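Local coordinates for protein ribonuclease-like 3 (Danio rerio, PDB 2VQ9) that cleaves RNA as a secreted ribonuclease of the pancreatic family, promotes angiogenesis and kills bacteria, Gram-negative ones above all, without needing its RNase activity for the killing, at residues T35-G40 and E67-I72; Y97-Q102 and S127-V132. One frame throughout, in Å; residues are numbered along the deposited sequence. Where two conformers were deposited one is given.

Interaction 1 of 2, residues T35-G40 and E67-I72; sequences TQHVYG and EVNTFI
His37, the proton acceptor of the active site, gives its ND1 hydrogen to the backbone O of Thr70. From His37 ND1 to Thr70 O the bond measures 2.9 Å and is nearly straight (165°), and it lies in the imidazole plane as well as in the carbonyl plane, a geometry that holds the ring's rotation. CB of Gln36 covers part of one ring face. The last turn of helix 27-37 is tied to the strand at a second point, where the amide ND2 of Asn69 reaches the backbone O of Gln36 at 2.8 Å, in the plane of both groups. With CG anti to the backbone N (chi1 -168°), the Asn69 side chain carries its amide to the helix end, where ND2 also lies over one face of the Phe71 ring, toward its rim; OD1 accepts from Lys66 NZ. Beyond the helix, the backbones of Val38 and Ile72 form a single bridge: Ile72 N donates to His37 O at 2.7 Å, and Tyr39 N donates to Ile72 O at 3.0 Å. Tyr39 then turns the edge of its ring to the face of Phe71, with planes 79° apart. The histidine held through ND1 by a strand carbonyl, beside the substrate-binding residues Asn69 and Thr70 and near the proton donor His141, belongs to the catalytic centre characteristic of the RNase A fold.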
loop_
_atom_site.group_PDB
_atom_site.type_symbol
_atom_site.label_atom_id
_atom_site.label_comp_id
_atom_site.label_asym_id
_atom_site.label_seq_id
_atom_site.Cartn_x
_atom_site.Cartn_y
_atom_site.Cartn_z
ATOM N N THR A 35 -2.589 -7.214 1.546
ATOM C CA THR A 35 -2.814 -7.578 0.133
ATOM C C THR A 35 -2.610 -6.382 -0.777
ATOM O O THR A 35 -1.964 -6.490 -1.817
ATOM C CB THR A 35 -4.255 -8.134 -0.078
ATOM O OG1 THR A 35 -4.382 -9.338 0.688
ATOM C CG2 THR A 35 -4.516 -8.457 -1.554
ATOM N N GLN A 36 -3.192 -5.249 -0.391
ATOM C CA GLN A 36 -3.158 -4.086 -1.244
ATOM C C GLN A 36 -1.826 -3.362 -1.214
ATOM O O GLN A 36 -1.404 -2.808 -2.228
ATOM C CB GLN A 36 -4.235 -3.108 -0.832
ATOM C CG GLN A 36 -5.655 -3.475 -1.212
ATOM C CD GLN A 36 -6.440 -2.212 -1.577
ATOM O OE1 GLN A 36 -6.283 -1.161 -0.939
ATOM N NE2 GLN A 36 -7.256 -2.305 -2.600
ATOM N N HIS A 37 -1.139 -3.368 -0.070
ATOM C CA HIS A 37 -0.078 -2.376 0.131
ATOM C C HIS A 37 1.284 -2.906 0.587
ATOM O O HIS A 37 2.202 -2.123 0.781
ATOM C CB HIS A 37 -0.579 -1.296 1.121
ATOM C CG HIS A 37 -1.761 -0.521 0.612
ATOM N ND1 HIS A 37 -1.706 0.247 -0.535
ATOM C CD2 HIS A 37 -3.030 -0.415 1.078
ATOM C CE1 HIS A 37 -2.891 0.778 -0.763
ATOM N NE2 HIS A 37 -3.714 0.395 0.202
ATOM N N VAL A 38 1.425 -4.219 0.769
ATOM C CA VAL A 38 2.694 -4.740 1.301
ATOM C C VAL A 38 3.252 -5.807 0.387
ATOM O O VAL A 38 2.641 -6.876 0.252
ATOM C CB VAL A 38 2.534 -5.300 2.757
ATOM C CG1 VAL A 38 3.852 -5.886 3.257
ATOM C CG2 VAL A 38 2.031 -4.182 3.735
ATOM N N TYR A 39 4.408 -5.533 -0.222
ATOM C CA TYR A 39 5.052 -6.509 -1.142
ATOM C C TYR A 39 6.550 -6.229 -1.231
ATOM O O TYR A 39 6.993 -5.351 -1.984
ATOM C CB TYR A 39 4.373 -6.433 -2.533
ATOM C CG TYR A 39 4.952 -7.317 -3.642
ATOM C CD1 TYR A 39 5.538 -8.550 -3.384
ATOM C CD2 TYR A 39 4.843 -6.895 -4.977
ATOM C CE1 TYR A 39 6.061 -9.348 -4.476
ATOM C CE2 TYR A 39 5.337 -7.639 -6.021
ATOM C CZ TYR A 39 5.932 -8.861 -5.774
ATOM O OH TYR A 39 6.372 -9.548 -6.890
ATOM N N GLY A 40 7.346 -6.975 -0.463
ATOM C CA GLY A 40 8.801 -6.772 -0.457
ATOM C C GLY A 40 9.494 -6.973 -1.793
ATOM O O GLY A 40 10.575 -6.415 -2.028
ATOM N N GLU A 67 -6.973 2.217 -10.146
ATOM C CA GLU A 67 -6.277 3.216 -10.966
ATOM C C GLU A 67 -4.879 3.484 -10.456
ATOM O O GLU A 67 -3.931 3.602 -11.239
ATOM C CB GLU A 67 -7.087 4.527 -11.033
ATOM C CG GLU A 67 -8.446 4.368 -11.734
ATOM C CD GLU A 67 -9.392 5.575 -11.535
ATOM O OE1 GLU A 67 -8.947 6.727 -11.341
ATOM O OE2 GLU A 67 -10.619 5.362 -11.568
ATOM N N VAL A 68 -4.762 3.630 -9.143
ATOM C CA VAL A 68 -3.468 3.897 -8.523
ATOM C C VAL A 68 -3.341 3.049 -7.281
ATOM O O VAL A 68 -4.273 2.994 -6.442
ATOM C CB VAL A 68 -3.308 5.421 -8.114
ATOM C CG1 VAL A 68 -1.871 5.685 -7.574
ATOM C CG2 VAL A 68 -3.601 6.356 -9.342
ATOM N N ASN A 69 -2.188 2.399 -7.146
ATOM C CA ASN A 69 -1.976 1.529 -5.996
ATOM C C ASN A 69 -0.541 1.497 -5.579
ATOM O O ASN A 69 0.336 1.286 -6.395
ATOM C CB ASN A 69 -2.467 0.093 -6.243
ATOM C CG ASN A 69 -2.519 -0.712 -4.939
ATOM O OD1 ASN A 69 -3.282 -0.347 -4.047
ATOM N ND2 ASN A 69 -1.678 -1.779 -4.807
ATOM N N THR A 70 -0.290 1.694 -4.297
ATOM C CA THR A 70 1.081 1.794 -3.822
ATOM C C THR A 70 1.458 0.553 -3.023
ATOM O O THR A 70 0.722 0.161 -2.110
ATOM C CB THR A 70 1.240 3.046 -2.919
ATOM O OG1 THR A 70 0.890 4.213 -3.682
ATOM C CG2 THR A 70 2.694 3.189 -2.401
ATOM N N PHE A 71 2.590 -0.054 -3.384
ATOM C CA PHE A 71 3.170 -1.148 -2.598
ATOM C C PHE A 71 4.359 -0.688 -1.791
ATOM O O PHE A 71 5.288 -0.060 -2.322
ATOM C CB PHE A 71 3.621 -2.311 -3.482
ATOM C CG PHE A 71 2.504 -3.016 -4.171
ATOM C CD1 PHE A 71 1.698 -3.905 -3.479
ATOM C CD2 PHE A 71 2.247 -2.776 -5.533
ATOM C CE1 PHE A 71 0.637 -4.573 -4.111
ATOM C CE2 PHE A 71 1.189 -3.448 -6.199
ATOM C CZ PHE A 71 0.369 -4.347 -5.456
ATOM N N ILE A 72 4.343 -1.018 -0.502
ATOM C CA ILE A 72 5.510 -0.766 0.321
ATOM C C ILE A 72 6.447 -1.959 0.142
ATOM O O ILE A 72 6.024 -3.115 0.295
ATOM C CB ILE A 72 5.130 -0.659 1.767
ATOM C CG1 ILE A 72 4.078 0.454 1.940
ATOM C CG2 ILE A 72 6.391 -0.402 2.613
ATOM C CD1 ILE A 72 3.272 0.309 3.251
#

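Interaction 2 of 2, residues Y97-Q102 and S127-V132; sequences YMSNDQ and SRKIVV. Unlike the reference sequence in segment 97-102: Asp101 (reference Asn).
A chi1 of 69° places OG of Ser99 between its own backbone N and carbonyl carbon, directed at segment 127-132, where Ile130 N donates to it at 2.9 Å. The two segments pair as antiparallel strands of the RNase A sheet. Tyr97 and Val132 form a hydrogen-bonded pair, with Tyr97 N 2.8 Å from Val132 O and the reciprocal bond from Val132 N to Tyr97 O completing it; Met98 and Val131 are the non-hydrogen-bonded pair that follows. Ser99 N donates to Ile130 O, while the return bond from Ile130 N goes to the side chain, to Ser99 OG, which in turn donates to Asp101 O at 2.7 Å. One hydroxyl thus bridges the strand and the backbone at Asp101. On the face shared by Met98 and Val131, the extended start of the methionine chain brings CG 4.0 Å from CG2 of Val131, and its bend at chi3 returns CE to the same methyl. Lys129, kinked along its length, runs its methylenes past Ser99 O and Gln102 OE1, and its CE passes 3.3 Å from Asn100 O. The amide of Gln102, folded back at chi2, points NE2 at Ser127 OG, 3.2 Å away and within the amide plane.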
loop_
_atom_site.group_PDB
_atom_site.type_symbol
_atom_site.label_atom_id
_atom_site.label_comp_id
_atom_site.label_asym_id
_atom_site.label_seq_id
_atom_site.Cartn_x
_atom_site.Cartn_y
_atom_site.Cartn_z
ATOM N N TYR A 97 -0.608 7.361 11.515
ATOM C CA TYR A 97 0.770 7.334 11.984
ATOM C C TYR A 97 1.750 7.461 10.840
ATOM O O TYR A 97 1.663 6.707 9.880
ATOM C CB TYR A 97 1.048 6.019 12.700
ATOM C CG TYR A 97 0.367 5.955 14.034
ATOM C CD1 TYR A 97 1.090 6.160 15.200
ATOM C CD2 TYR A 97 -1.015 5.740 14.129
ATOM C CE1 TYR A 97 0.466 6.118 16.447
ATOM C CE2 TYR A 97 -1.655 5.700 15.373
ATOM C CZ TYR A 97 -0.902 5.889 16.522
ATOM O OH TYR A 97 -1.503 5.854 17.762
ATOM N N MET A 98 2.690 8.400 10.961
ATOM C CA MET A 98 3.760 8.545 9.984
ATOM C C MET A 98 4.994 7.768 10.433
ATOM O O MET A 98 5.402 7.888 11.591
ATOM C CB MET A 98 4.094 10.022 9.766
ATOM C CG MET A 98 5.174 10.259 8.721
ATOM S SD MET A 98 5.641 11.990 8.527
ATOM C CE MET A 98 4.067 12.710 8.043
ATOM N N SER A 99 5.591 6.962 9.538
ATOM C CA SER A 99 6.761 6.190 9.921
ATOM C C SER A 99 7.940 7.120 10.281
ATOM O O SER A 99 8.102 8.199 9.698
ATOM C CB SER A 99 7.179 5.166 8.846
ATOM O OG SER A 99 7.680 5.802 7.694
ATOM N N ASN A 100 8.730 6.695 11.259
ATOM C CA ASN A 100 10.004 7.359 11.577
ATOM C C ASN A 100 11.119 7.049 10.557
ATOM O O ASN A 100 11.952 7.912 10.301
ATOM C CB ASN A 100 10.501 6.997 12.981
ATOM C CG ASN A 100 9.459 7.202 14.065
ATOM O OD1 ASN A 100 9.382 6.407 15.003
ATOM N ND2 ASN A 100 8.661 8.262 13.956
ATOM N N ASP A 101 11.158 5.830 9.992
ATOM C CA ASP A 101 12.156 5.504 8.961
ATOM C C ASP A 101 11.556 5.723 7.570
ATOM O O ASP A 101 10.336 5.678 7.401
ATOM C CB ASP A 101 12.626 4.039 9.024
ATOM C CG ASP A 101 13.335 3.679 10.328
ATOM O OD1 ASP A 101 13.775 4.605 11.049
ATOM O OD2 ASP A 101 13.466 2.448 10.612
ATOM N N GLN A 102 12.433 5.904 6.586
ATOM C CA GLN A 102 12.049 5.893 5.183
ATOM C C GLN A 102 11.780 4.443 4.786
ATOM O O GLN A 102 12.466 3.526 5.276
ATOM C CB GLN A 102 13.202 6.390 4.322
ATOM C CG GLN A 102 13.732 7.764 4.717
ATOM C CD GLN A 102 12.848 8.834 4.194
ATOM O OE1 GLN A 102 12.449 9.747 4.922
ATOM N NE2 GLN A 102 12.496 8.724 2.928
ATOM N N SER A 127 11.381 7.042 -2.219
ATOM C CA SER A 127 11.724 6.744 -0.820
ATOM C C SER A 127 10.967 7.721 0.042
ATOM O O SER A 127 11.107 8.955 -0.124
ATOM C CB SER A 127 13.237 6.848 -0.560
ATOM O OG SER A 127 13.513 6.591 0.822
ATOM N N ARG A 128 10.122 7.203 0.929
ATOM C CA ARG A 128 9.233 8.104 1.685
ATOM C C ARG A 128 9.031 7.638 3.098
ATOM O O ARG A 128 9.194 6.472 3.394
ATOM C CB ARG A 128 7.837 8.178 1.032
ATOM C CG ARG A 128 7.777 8.240 -0.507
ATOM C CD ARG A 128 6.425 8.768 -1.004
ATOM N NE ARG A 128 6.479 9.134 -2.432
ATOM C CZ ARG A 128 5.561 9.846 -3.085
ATOM N NH1 ARG A 128 4.484 10.320 -2.462
ATOM N NH2 ARG A 128 5.718 10.088 -4.389
ATOM N N LYS A 129 8.618 8.546 3.975
ATOM C CA LYS A 129 7.989 8.100 5.212
ATOM C C LYS A 129 6.536 7.757 4.895
ATOM O O LYS A 129 5.836 8.488 4.176
ATOM C CB LYS A 129 8.059 9.182 6.267
ATOM C CG LYS A 129 9.431 9.745 6.383
ATOM C CD LYS A 129 10.235 9.103 7.445
ATOM C CE LYS A 129 10.849 10.258 8.211
ATOM N NZ LYS A 129 9.802 11.337 8.103
ATOM N N ILE A 130 6.081 6.627 5.408
ATOM C CA ILE A 130 4.748 6.176 5.058
ATOM C C ILE A 130 3.778 6.579 6.160
ATOM O O ILE A 130 4.144 6.580 7.341
ATOM C CB ILE A 130 4.726 4.645 4.799
ATOM C CG1 ILE A 130 5.190 3.838 6.015
ATOM C CG2 ILE A 130 5.595 4.308 3.578
ATOM C CD1 ILE A 130 4.931 2.267 5.862
ATOM N N VAL A 131 2.558 6.916 5.751
ATOM C CA VAL A 131 1.490 7.276 6.651
ATOM C C VAL A 131 0.422 6.202 6.538
ATOM O O VAL A 131 -0.154 5.975 5.462
ATOM C CB VAL A 131 0.908 8.684 6.317
ATOM C CG1 VAL A 131 -0.176 9.057 7.319
ATOM C CG2 VAL A 131 2.044 9.733 6.292
ATOM N N VAL A 132 0.174 5.537 7.656
ATOM C CA VAL A 132 -0.780 4.444 7.725
ATOM C C VAL A 132 -1.830 4.767 8.797
ATOM O O VAL A 132 -1.500 5.401 9.800
ATOM C CB VAL A 132 -0.018 3.083 7.998
ATOM C CG1 VAL A 132 1.044 2.810 6.902
ATOM C CG2 VAL A 132 0.597 3.061 9.364
#

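From the N terminus, helix 27-37 ends in interaction 1, which closes a loop of 26 residues holding helix 47-53 and brings the helix end onto strand 68-72. The chain then passes helix 76-80 and strand 87-89 before interaction 2 opens at 97-102; its own loop of 24 residues, mostly strand 103-112 and the start of strand 120-135, closes at 127-132. The two contacts follow in series, neither enclosing nor crossing the other. Strand 103-112 joins them, pairing with both 68-72 and 120-135 in one sheet. Their centres lie about 14 Å apart, yet they touch where CD1 of Ile72 packs 3.7 Å from CD1 of Ile130.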